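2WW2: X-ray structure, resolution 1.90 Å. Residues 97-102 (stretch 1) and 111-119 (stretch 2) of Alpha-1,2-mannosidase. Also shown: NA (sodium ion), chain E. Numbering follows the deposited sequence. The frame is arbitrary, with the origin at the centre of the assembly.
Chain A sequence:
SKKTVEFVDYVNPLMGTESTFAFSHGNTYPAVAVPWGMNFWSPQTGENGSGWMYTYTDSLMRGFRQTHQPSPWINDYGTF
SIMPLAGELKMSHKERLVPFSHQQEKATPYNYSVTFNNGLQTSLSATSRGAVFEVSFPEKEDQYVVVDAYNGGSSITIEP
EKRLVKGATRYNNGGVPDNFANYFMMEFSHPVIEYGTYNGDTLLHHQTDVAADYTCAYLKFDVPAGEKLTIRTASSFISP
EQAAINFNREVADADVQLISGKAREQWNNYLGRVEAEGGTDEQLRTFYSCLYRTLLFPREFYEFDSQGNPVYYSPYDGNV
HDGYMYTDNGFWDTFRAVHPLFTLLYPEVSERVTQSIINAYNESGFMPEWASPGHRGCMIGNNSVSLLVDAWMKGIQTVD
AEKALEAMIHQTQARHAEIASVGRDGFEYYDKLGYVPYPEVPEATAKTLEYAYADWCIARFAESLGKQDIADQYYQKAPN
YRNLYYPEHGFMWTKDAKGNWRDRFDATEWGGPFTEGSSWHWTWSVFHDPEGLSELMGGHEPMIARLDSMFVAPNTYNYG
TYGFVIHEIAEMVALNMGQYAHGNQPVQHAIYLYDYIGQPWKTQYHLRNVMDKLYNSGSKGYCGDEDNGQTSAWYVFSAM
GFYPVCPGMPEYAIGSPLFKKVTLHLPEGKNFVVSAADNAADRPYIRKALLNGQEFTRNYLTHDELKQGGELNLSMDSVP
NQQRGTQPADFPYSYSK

Stretch 1 (97-102) LVPFSH
Stretch 2 (111-119) NYSVTFNNG

Stretch 1 (97-102) of Alpha-1,2-mannosidase is extended through its middle, and stretch 2 (111-119) runs as a strand through 112-115 and ends in a turn; the strand axes make 117° between N-to-C directions and approach to 5.9 Å, and the two stretches bury 369 Å², both sides summed. The closest CA pair is Phe-100 CA to Phe-116 CA, 4.4 Å; both CA-to-CB bonds point sideways. One direct hydrogen bond joins the stretches: Asn-117 N donates to Pro-99 O at 3.0 Å, with an N-H...O angle of 179°. Pro-99 (phi/psi -70/141, C-gamma endo) serves through its carbonyl, which needs no amide hydrogen, and through its ring, CB lying 3.5 Å from Asn-117 ND2.

Phe-116 (-75/165, chi1 m, -62°; chi2 -84°) sets its ring beside stretch 1. Its CD1 meets Val-98 CG1 at 3.5 Å and Phe-100 CB at 3.8 Å, both oblique to the ring, while Pro-99 O lies at the ring edge. Val-98 (-120/122) points its CB toward stretch 2 and, with chi1 t (-175°), places CG1 against that ring. Phe-100 (-148/161) takes chi1 p (71°) and chi2 100°, which puts CD1 3.8 Å from Val-114 CG2. Val-114 (-145/145, chi1 p, 65°) points toward stretch 1; its compact branched side chain is buried, as are both phenylalanines. Tyr-112 (-114/127, chi2 94°) starts sideways, but its long side chain (chi1 t, 178°) brings OH to 4.5 Å from Phe-100 CE1; that hydroxyl is hydrogen-bonded elsewhere in the structure. Thr-115 (-118/124, chi1 m, -57°) points away and contributes its carbonyl.

Phe-116 to Gly-119 form a type I turn, closed by Gly-119 N to Phe-116 O at 2.9 Å. Asn-117 (-60/-28) points toward stretch 1; chi1 m (-70°) and chi2 -1° set the amide beside Pro-99 and Phe-100, OD1 lying 3.5 Å from Phe-100 CA. Asn-118 (-82/2, chi1 p, 61°; chi2 13°) has ND2 4.2 Å from Val-98 CG1. Gly-119, at 95/-6, adopts angles that would jam a CB against the preceding carbonyl.

Water 1 donates to Pro-99 O (3.0 Å) and accepts from Asn-118 N (2.9 Å). Water 2 accepts from Ser-101 N (2.9 Å; -113/141, chi1 t, 170°) and donates to Thr-115 O (2.7 Å) and Asn-117 OD1 (2.8 Å). At the corner, His-102 (-61/-18, chi1 m, -67°; chi2 -66°) has its CA-to-CB bond pointing away, though its end comes nearer; His-102 O binds the sodium NA at 2.3 Å.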

# COMPACT_ATOMS: atom_id res chain seq x y z
N LEU A 97 32.63 -25.37 -11.04
CA LEU A 97 32.18 -23.99 -10.93
C LEU A 97 33.22 -23.14 -11.61
O LEU A 97 34.29 -22.94 -11.06
CB LEU A 97 32.14 -23.58 -9.46
CG LEU A 97 31.01 -24.03 -8.54
CD1 LEU A 97 29.65 -23.71 -9.10
CD2 LEU A 97 31.16 -25.51 -8.24
N VAL A 98 32.93 -22.64 -12.80
CA VAL A 98 33.93 -21.94 -13.56
C VAL A 98 33.47 -20.50 -13.81
O VAL A 98 32.40 -20.29 -14.38
CB VAL A 98 34.18 -22.62 -14.92
CG1 VAL A 98 35.33 -21.92 -15.65
CG2 VAL A 98 34.47 -24.11 -14.71
N PRO A 99 34.28 -19.53 -13.36
CA PRO A 99 33.86 -18.13 -13.45
C PRO A 99 33.84 -17.60 -14.89
O PRO A 99 34.72 -17.92 -15.69
CB PRO A 99 34.89 -17.36 -12.59
CG PRO A 99 35.97 -18.34 -12.22
CD PRO A 99 35.53 -19.73 -12.60
N PHE A 100 32.83 -16.78 -15.19
CA PHE A 100 32.68 -16.13 -16.50
C PHE A 100 32.03 -14.76 -16.31
O PHE A 100 31.38 -14.51 -15.29
CB PHE A 100 31.84 -16.99 -17.46
CG PHE A 100 30.37 -17.04 -17.10
CD1 PHE A 100 29.46 -16.23 -17.78
CD2 PHE A 100 29.91 -17.90 -16.11
CE1 PHE A 100 28.10 -16.25 -17.44
CE2 PHE A 100 28.56 -17.94 -15.77
CZ PHE A 100 27.65 -17.13 -16.45
N SER A 101 32.18 -13.90 -17.30
CA SER A 101 31.55 -12.58 -17.29
C SER A 101 30.51 -12.51 -18.39
O SER A 101 30.71 -13.05 -19.48
CB SER A 101 32.62 -11.51 -17.55
OG SER A 101 32.01 -10.27 -17.78
N HIS A 102 29.37 -11.86 -18.11
CA HIS A 102 28.38 -11.66 -19.15
C HIS A 102 28.96 -10.83 -20.29
O HIS A 102 28.42 -10.83 -21.39
CB HIS A 102 27.11 -10.99 -18.61
CG HIS A 102 26.33 -11.84 -17.64
ND1 HIS A 102 25.71 -13.02 -18.02
CD2 HIS A 102 26.05 -11.67 -16.33
CE1 HIS A 102 25.10 -13.55 -16.97
NE2 HIS A 102 25.30 -12.76 -15.93
N ASN A 111 22.61 -20.13 -31.23
CA ASN A 111 23.96 -20.33 -30.72
C ASN A 111 24.16 -19.61 -29.39
O ASN A 111 23.85 -18.44 -29.26
CB ASN A 111 25.02 -19.81 -31.72
CG ASN A 111 26.44 -20.16 -31.29
OD1 ASN A 111 26.93 -21.26 -31.55
ND2 ASN A 111 27.11 -19.22 -30.64
N TYR A 112 24.71 -20.31 -28.41
CA TYR A 112 25.16 -19.68 -27.18
C TYR A 112 26.68 -19.82 -27.11
O TYR A 112 27.22 -20.93 -27.25
CB TYR A 112 24.52 -20.37 -25.98
CG TYR A 112 24.99 -19.81 -24.64
CD1 TYR A 112 24.28 -18.80 -24.00
CD2 TYR A 112 26.15 -20.28 -24.04
CE1 TYR A 112 24.71 -18.26 -22.77
CE2 TYR A 112 26.60 -19.77 -22.81
CZ TYR A 112 25.87 -18.77 -22.18
OH TYR A 112 26.32 -18.27 -20.99
N SER A 113 27.37 -18.69 -26.92
CA SER A 113 28.83 -18.70 -26.85
C SER A 113 29.26 -18.00 -25.55
O SER A 113 28.67 -17.00 -25.15
CB SER A 113 29.42 -17.97 -28.07
OG SER A 113 30.84 -17.87 -27.99
N VAL A 114 30.26 -18.56 -24.87
CA VAL A 114 30.79 -17.92 -23.66
C VAL A 114 32.29 -18.18 -23.59
O VAL A 114 32.77 -19.24 -24.01
CB VAL A 114 30.06 -18.41 -22.39
CG1 VAL A 114 30.32 -19.91 -22.17
CG2 VAL A 114 30.47 -17.60 -21.15
N THR A 115 33.04 -17.20 -23.09
CA THR A 115 34.46 -17.38 -22.83
C THR A 115 34.66 -17.20 -21.34
O THR A 115 34.25 -16.17 -20.75
CB THR A 115 35.30 -16.37 -23.60
OG1 THR A 115 34.99 -16.50 -24.99
CG2 THR A 115 36.81 -16.58 -23.38
N PHE A 116 35.23 -18.22 -20.70
CA PHE A 116 35.44 -18.18 -19.27
C PHE A 116 36.60 -17.28 -18.91
O PHE A 116 37.39 -16.88 -19.78
CB PHE A 116 35.60 -19.61 -18.74
CG PHE A 116 34.38 -20.46 -18.96
CD1 PHE A 116 33.33 -20.42 -18.06
CD2 PHE A 116 34.27 -21.27 -20.09
CE1 PHE A 116 32.19 -21.18 -18.26
CE2 PHE A 116 33.13 -22.04 -20.31
CZ PHE A 116 32.08 -22.00 -19.39
N ASN A 117 36.70 -16.92 -17.64
CA ASN A 117 37.79 -16.04 -17.21
C ASN A 117 39.16 -16.65 -17.51
O ASN A 117 40.12 -15.91 -17.72
CB ASN A 117 37.68 -15.71 -15.70
CG ASN A 117 36.50 -14.78 -15.37
OD1 ASN A 117 35.74 -14.36 -16.25
ND2 ASN A 117 36.34 -14.49 -14.07
N ASN A 118 39.25 -17.98 -17.54
CA ASN A 118 40.54 -18.64 -17.80
C ASN A 118 40.87 -18.71 -19.30
O ASN A 118 41.89 -19.27 -19.69
CB ASN A 118 40.60 -20.04 -17.17
CG ASN A 118 39.54 -20.98 -17.73
OD1 ASN A 118 38.92 -20.67 -18.74
ND2 ASN A 118 39.32 -22.12 -17.08
N GLY A 119 39.99 -18.16 -20.12
CA GLY A 119 40.24 -18.08 -21.55
C GLY A 119 39.63 -19.21 -22.37
O GLY A 119 39.66 -19.17 -23.60
NA NA E . 26.93 -10.50 -23.15
O HOH W 1 37.43 -19.23 -15.59
O HOH W 2 34.57 -14.35 -18.83
O HOH W 3 25.10 -11.72 -22.16
O HOH W 4 25.41 -9.82 -24.95
O HOH W 5 28.63 -9.36 -24.38
O HOH W 6 26.05 -8.61 -21.74